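Local coordinates for protein alanine dehydrogenase (Archaeoglobus fulgidus, PDB 1OMO) that catalyses the reversible NAD-dependent oxidative deamination of L-alanine to pyruvate and ammonium, working as a homodimer, at residues I15-F28 / L293-N307. Residues are numbered along the deposited sequence; the frame is centred on the assembly and turned at random.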
loop_
_atom_site.group_PDB
_atom_site.type_symbol
_atom_site.label_atom_id
_atom_site.label_comp_id
_atom_site.label_asym_id
_atom_site.label_seq_id
_atom_site.Cartn_x
_atom_site.Cartn_y
_atom_site.Cartn_z
ATOM N N ILE A 15 -5.757 -2.229 -23.767
ATOM C CA ILE A 15 -4.608 -3.134 -23.810
ATOM C C ILE A 15 -4.990 -4.380 -24.550
ATOM O O ILE A 15 -6.113 -4.861 -24.471
ATOM C CB ILE A 15 -4.095 -3.702 -22.441
ATOM C CG1 ILE A 15 -3.425 -2.666 -21.567
ATOM C CG2 ILE A 15 -2.922 -4.650 -22.716
ATOM C CD1 ILE A 15 -2.312 -3.337 -20.693
ATOM N N SER A 16 -3.989 -4.916 -25.210
ATOM C CA SER A 16 -4.067 -6.131 -26.001
ATOM C C SER A 16 -3.435 -7.248 -25.170
ATOM O O SER A 16 -2.568 -6.972 -24.354
ATOM C CB SER A 16 -3.225 -5.929 -27.265
ATOM O OG SER A 16 -3.437 -6.994 -28.140
ATOM N N MET A 17 -3.828 -8.497 -25.393
ATOM C CA MET A 17 -3.219 -9.588 -24.653
ATOM C C MET A 17 -1.759 -9.593 -25.069
ATOM O O MET A 17 -0.884 -9.876 -24.268
ATOM C CB MET A 17 -3.855 -10.934 -25.002
ATOM C CG MET A 17 -3.041 -12.162 -24.484
ATOM S SD MET A 17 -2.757 -12.125 -22.711
ATOM C CE MET A 17 -4.248 -12.834 -22.012
ATOM N N ASP A 18 -1.499 -9.270 -26.331
ATOM C CA ASP A 18 -0.128 -9.222 -26.806
ATOM C C ASP A 18 0.620 -8.092 -26.107
ATOM O O ASP A 18 1.741 -8.277 -25.665
ATOM C CB ASP A 18 -0.100 -9.033 -28.325
ATOM C CG ASP A 18 -0.282 -10.346 -29.074
ATOM O OD1 ASP A 18 -1.222 -10.450 -29.880
ATOM O OD2 ASP A 18 0.524 -11.276 -28.856
ATOM N N GLU A 19 0.002 -6.922 -25.988
ATOM C CA GLU A 19 0.676 -5.823 -25.305
ATOM C C GLU A 19 0.969 -6.272 -23.868
ATOM O O GLU A 19 2.066 -6.087 -23.362
ATOM C CB GLU A 19 -0.204 -4.571 -25.278
ATOM C CG GLU A 19 -0.306 -3.836 -26.603
ATOM C CD GLU A 19 -1.255 -2.659 -26.513
ATOM O OE1 GLU A 19 -2.417 -2.875 -26.069
ATOM O OE2 GLU A 19 -0.836 -1.529 -26.883
ATOM N N ALA A 20 -0.024 -6.891 -23.237
ATOM C CA ALA A 20 0.110 -7.370 -21.859
ATOM C C ALA A 20 1.256 -8.367 -21.761
ATOM O O ALA A 20 2.034 -8.321 -20.807
ATOM C CB ALA A 20 -1.211 -8.032 -21.390
ATOM N N MET A 21 1.356 -9.258 -22.749
ATOM C CA MET A 21 2.423 -10.257 -22.757
ATOM C C MET A 21 3.811 -9.659 -22.888
ATOM O O MET A 21 4.757 -10.109 -22.227
ATOM C CB MET A 21 2.204 -11.302 -23.866
ATOM C CG MET A 21 1.195 -12.399 -23.461
ATOM S SD MET A 21 0.565 -13.491 -24.758
ATOM C CE MET A 21 1.867 -14.659 -24.780
ATOM N N ASN A 22 3.941 -8.639 -23.728
ATOM C CA ASN A 22 5.238 -8.004 -23.893
ATOM C C ASN A 22 5.666 -7.278 -22.634
ATOM O O ASN A 22 6.834 -7.331 -22.270
ATOM C CB ASN A 22 5.213 -7.017 -25.053
ATOM C CG ASN A 22 5.314 -7.707 -26.385
ATOM O OD1 ASN A 22 4.931 -7.148 -27.420
ATOM N ND2 ASN A 22 5.838 -8.934 -26.377
ATOM N N ALA A 23 4.707 -6.608 -21.997
ATOM C CA ALA A 23 4.950 -5.846 -20.779
ATOM C C ALA A 23 5.314 -6.742 -19.609
ATOM O O ALA A 23 6.243 -6.448 -18.864
ATOM C CB ALA A 23 3.712 -4.998 -20.429
ATOM N N VAL A 24 4.603 -7.850 -19.464
ATOM C CA VAL A 24 4.873 -8.758 -18.362
ATOM C C VAL A 24 6.224 -9.438 -18.531
ATOM O O VAL A 24 6.955 -9.644 -17.561
ATOM C CB VAL A 24 3.723 -9.815 -18.210
ATOM C CG1 VAL A 24 4.077 -10.879 -17.166
ATOM C CG2 VAL A 24 2.461 -9.109 -17.784
ATOM N N GLU A 25 6.577 -9.758 -19.771
ATOM C CA GLU A 25 7.868 -10.386 -20.041
ATOM C C GLU A 25 9.026 -9.435 -19.684
ATOM O O GLU A 25 9.997 -9.821 -19.000
ATOM C CB GLU A 25 7.956 -10.797 -21.509
ATOM C CG GLU A 25 9.288 -11.486 -21.880
ATOM C CD GLU A 25 9.189 -12.258 -23.188
ATOM O OE1 GLU A 25 8.477 -11.798 -24.103
ATOM O OE2 GLU A 25 9.828 -13.312 -23.319
ATOM N N GLU A 26 8.920 -8.181 -20.126
ATOM C CA GLU A 26 9.974 -7.187 -19.834
ATOM C C GLU A 26 10.027 -6.909 -18.319
ATOM O O GLU A 26 11.093 -6.751 -17.739
ATOM C CB GLU A 26 9.716 -5.914 -20.659
ATOM C CG GLU A 26 10.711 -4.793 -20.476
ATOM C CD GLU A 26 12.152 -5.148 -20.863
ATOM O OE1 GLU A 26 12.994 -4.230 -20.827
ATOM O OE2 GLU A 26 12.455 -6.316 -21.211
ATOM N N ALA A 27 8.864 -6.877 -17.673
ATOM C CA ALA A 27 8.809 -6.662 -16.231
ATOM C C ALA A 27 9.599 -7.752 -15.545
ATOM O O ALA A 27 10.395 -7.471 -14.667
ATOM C CB ALA A 27 7.364 -6.700 -15.734
ATOM N N PHE A 28 9.382 -9.008 -15.918
ATOM C CA PHE A 28 10.148 -10.074 -15.271
ATOM C C PHE A 28 11.640 -9.889 -15.542
ATOM O O PHE A 28 12.465 -10.025 -14.643
ATOM C CB PHE A 28 9.756 -11.461 -15.781
ATOM C CG PHE A 28 8.489 -11.987 -15.208
ATOM C CD1 PHE A 28 8.230 -11.876 -13.841
ATOM C CD2 PHE A 28 7.543 -12.572 -16.026
ATOM C CE1 PHE A 28 7.034 -12.336 -13.309
ATOM C CE2 PHE A 28 6.346 -13.035 -15.500
ATOM C CZ PHE A 28 6.094 -12.911 -14.137
ATOM N N LEU A 293 2.547 -10.483 -9.331
ATOM C CA LEU A 293 3.494 -9.517 -8.769
ATOM C C LEU A 293 3.148 -8.064 -9.086
ATOM O O LEU A 293 2.645 -7.766 -10.170
ATOM C CB LEU A 293 4.894 -9.825 -9.292
ATOM C CG LEU A 293 5.312 -11.286 -9.544
ATOM C CD1 LEU A 293 6.713 -11.286 -10.200
ATOM C CD2 LEU A 293 5.325 -12.075 -8.274
ATOM N N ALA A 294 3.428 -7.149 -8.159
ATOM C CA ALA A 294 3.124 -5.740 -8.419
ATOM C C ALA A 294 3.824 -5.239 -9.698
ATOM O O ALA A 294 3.274 -4.413 -10.422
ATOM C CB ALA A 294 3.496 -4.849 -7.205
ATOM N N ILE A 295 5.008 -5.736 -10.011
ATOM C CA ILE A 295 5.648 -5.247 -11.232
ATOM C C ILE A 295 4.798 -5.540 -12.471
ATOM O O ILE A 295 4.838 -4.771 -13.422
ATOM C CB ILE A 295 7.103 -5.779 -11.417
ATOM C CG1 ILE A 295 7.133 -7.315 -11.422
ATOM C CG2 ILE A 295 7.984 -5.233 -10.323
ATOM C CD1 ILE A 295 8.436 -7.923 -11.913
ATOM N N GLN A 296 3.989 -6.597 -12.439
ATOM C CA GLN A 296 3.110 -6.919 -13.581
ATOM C C GLN A 296 1.948 -5.909 -13.669
ATOM O O GLN A 296 1.558 -5.482 -14.766
ATOM C CB GLN A 296 2.540 -8.368 -13.492
ATOM C CG GLN A 296 3.621 -9.469 -13.472
ATOM C CD GLN A 296 3.118 -10.906 -13.111
ATOM O OE1 GLN A 296 2.460 -11.117 -12.102
ATOM N NE2 GLN A 296 3.478 -11.881 -13.934
ATOM N N ASP A 297 1.408 -5.515 -12.521
ATOM C CA ASP A 297 0.296 -4.561 -12.508
ATOM C C ASP A 297 0.781 -3.161 -12.958
ATOM O O ASP A 297 0.116 -2.493 -13.724
ATOM C CB ASP A 297 -0.328 -4.512 -11.105
ATOM C CG ASP A 297 -0.873 -5.846 -10.673
ATOM O OD1 ASP A 297 -1.620 -6.434 -11.469
ATOM O OD2 ASP A 297 -0.570 -6.317 -9.543
ATOM N N VAL A 298 1.951 -2.722 -12.499
ATOM C CA VAL A 298 2.445 -1.408 -12.943
ATOM C C VAL A 298 2.809 -1.399 -14.440
ATOM O O VAL A 298 2.382 -0.493 -15.190
ATOM C CB VAL A 298 3.652 -0.933 -12.109
ATOM C CG1 VAL A 298 4.149 0.423 -12.643
ATOM C CG2 VAL A 298 3.229 -0.774 -10.638
ATOM N N ALA A 299 3.561 -2.413 -14.880
ATOM C CA ALA A 299 3.954 -2.535 -16.293
ATOM C C ALA A 299 2.705 -2.429 -17.158
ATOM O O ALA A 299 2.608 -1.612 -18.080
ATOM C CB ALA A 299 4.638 -3.885 -16.544
ATOM N N VAL A 300 1.729 -3.251 -16.836
ATOM C CA VAL A 300 0.511 -3.242 -17.584
ATOM C C VAL A 300 -0.279 -1.932 -17.440
ATOM O O VAL A 300 -0.915 -1.497 -18.388
ATOM C CB VAL A 300 -0.350 -4.448 -17.188
ATOM C CG1 VAL A 300 -1.800 -4.065 -17.208
ATOM C CG2 VAL A 300 -0.097 -5.609 -18.164
ATOM N N ALA A 301 -0.265 -1.311 -16.269
ATOM C CA ALA A 301 -0.993 -0.057 -16.120
ATOM C C ALA A 301 -0.333 1.050 -16.973
ATOM O O ALA A 301 -1.015 1.960 -17.488
ATOM C CB ALA A 301 -1.054 0.350 -14.646
ATOM N N LYS A 302 0.988 0.969 -17.131
ATOM C CA LYS A 302 1.705 1.940 -17.952
ATOM C C LYS A 302 1.185 1.902 -19.397
ATOM O O LYS A 302 1.043 2.941 -20.056
ATOM C CB LYS A 302 3.207 1.657 -17.965
ATOM C CG LYS A 302 3.834 2.126 -19.299
ATOM C CD LYS A 302 5.344 2.167 -19.293
ATOM C CE LYS A 302 5.880 2.826 -20.577
ATOM N NZ LYS A 302 7.316 3.152 -20.436
ATOM N N VAL A 303 0.916 0.704 -19.900
ATOM C CA VAL A 303 0.422 0.575 -21.262
ATOM C C VAL A 303 -0.982 1.135 -21.414
ATOM O O VAL A 303 -1.290 1.767 -22.419
ATOM C CB VAL A 303 0.439 -0.881 -21.700
ATOM C CG1 VAL A 303 -0.381 -1.052 -22.979
ATOM C CG2 VAL A 303 1.881 -1.322 -21.928
ATOM N N VAL A 304 -1.836 0.875 -20.426
ATOM C CA VAL A 304 -3.207 1.374 -20.427
ATOM C C VAL A 304 -3.202 2.899 -20.357
ATOM O O VAL A 304 -4.008 3.578 -21.026
ATOM C CB VAL A 304 -3.991 0.867 -19.191
ATOM C CG1 VAL A 304 -5.280 1.679 -19.002
ATOM C CG2 VAL A 304 -4.309 -0.610 -19.346
ATOM N N TYR A 305 -2.314 3.447 -19.525
ATOM C CA TYR A 305 -2.270 4.904 -19.372
ATOM C C TYR A 305 -1.846 5.613 -20.676
ATOM O O TYR A 305 -2.505 6.542 -21.109
ATOM C CB TYR A 305 -1.353 5.314 -18.196
ATOM C CG TYR A 305 -1.194 6.821 -18.028
ATOM C CD1 TYR A 305 0.024 7.438 -18.286
ATOM C CD2 TYR A 305 -2.278 7.633 -17.669
ATOM C CE1 TYR A 305 0.176 8.835 -18.201
ATOM C CE2 TYR A 305 -2.139 9.024 -17.580
ATOM C CZ TYR A 305 -0.902 9.619 -17.852
ATOM O OH TYR A 305 -0.746 10.972 -17.778
ATOM N N GLU A 306 -0.774 5.160 -21.307
ATOM C CA GLU A 306 -0.305 5.774 -22.543
ATOM C C GLU A 306 -1.298 5.544 -23.668
ATOM O O GLU A 306 -1.497 6.421 -24.499
ATOM C CB GLU A 306 1.096 5.244 -22.894
ATOM C CG GLU A 306 2.120 5.687 -21.847
ATOM C CD GLU A 306 3.500 5.113 -22.030
ATOM O OE1 GLU A 306 4.402 5.489 -21.261
ATOM O OE2 GLU A 306 3.697 4.282 -22.933
ATOM N N ASN A 307 -1.948 4.389 -23.706
ATOM C CA ASN A 307 -2.918 4.191 -24.762
ATOM C C ASN A 307 -4.129 5.061 -24.501
ATOM O O ASN A 307 -4.853 5.407 -25.423
ATOM C CB ASN A 307 -3.352 2.741 -24.851
ATOM C CG ASN A 307 -2.348 1.883 -25.573
ATOM O OD1 ASN A 307 -1.521 2.388 -26.321
ATOM N ND2 ASN A 307 -2.421 0.581 -25.366
#
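Asn307 ND2 is shared between two oxygens: it donates to Glu19 OE2 across the contact (3.0 Å, nearly straight at 168°) and also to the backbone O of Leu14. Asn307 CG lies beside its backbone N (chi1 -79°), which carries the amide toward Glu19. The bond leaves almost in the amide plane and meets OE2 on its syn side, tilted out of the carboxylate plane. Glu19 OE1 takes the backbone N of Ser16 through its anti lone pair in a shorter but bent bond, 2.7 Å. Tied at both oxygens, the carboxylate is fixed in rotation.

Ile15 reaches into the other helix, its CD1 3.6 Å from Val300 CG1 and its side chain crossing that of Val303 at about a right angle. Farther along, small residues let the backbones approach: Ala23 CB sits 4.1 Å from Ala299 CB, and Ala27 CB touches the same methyl. At the far end Leu293 CD1 meets the edge of the Phe28 ring, while Gln296 OE1 accepts the backbone N of Leu293 (2.8 Å).

The axes of helices 17-28 and 294-307 approach to 8.6 Å, their directions 135° apart. Val24 neighbours NAD-binding Arg108, and Asp297 salt-bridges Arg108 and Lys65, the inferred proton donor/acceptor. This buried pair, a helix near the N-terminus packed on one near the C-terminus, borders the NAD site of this ornithine cyclodeaminase/mu-crystallin family enzyme.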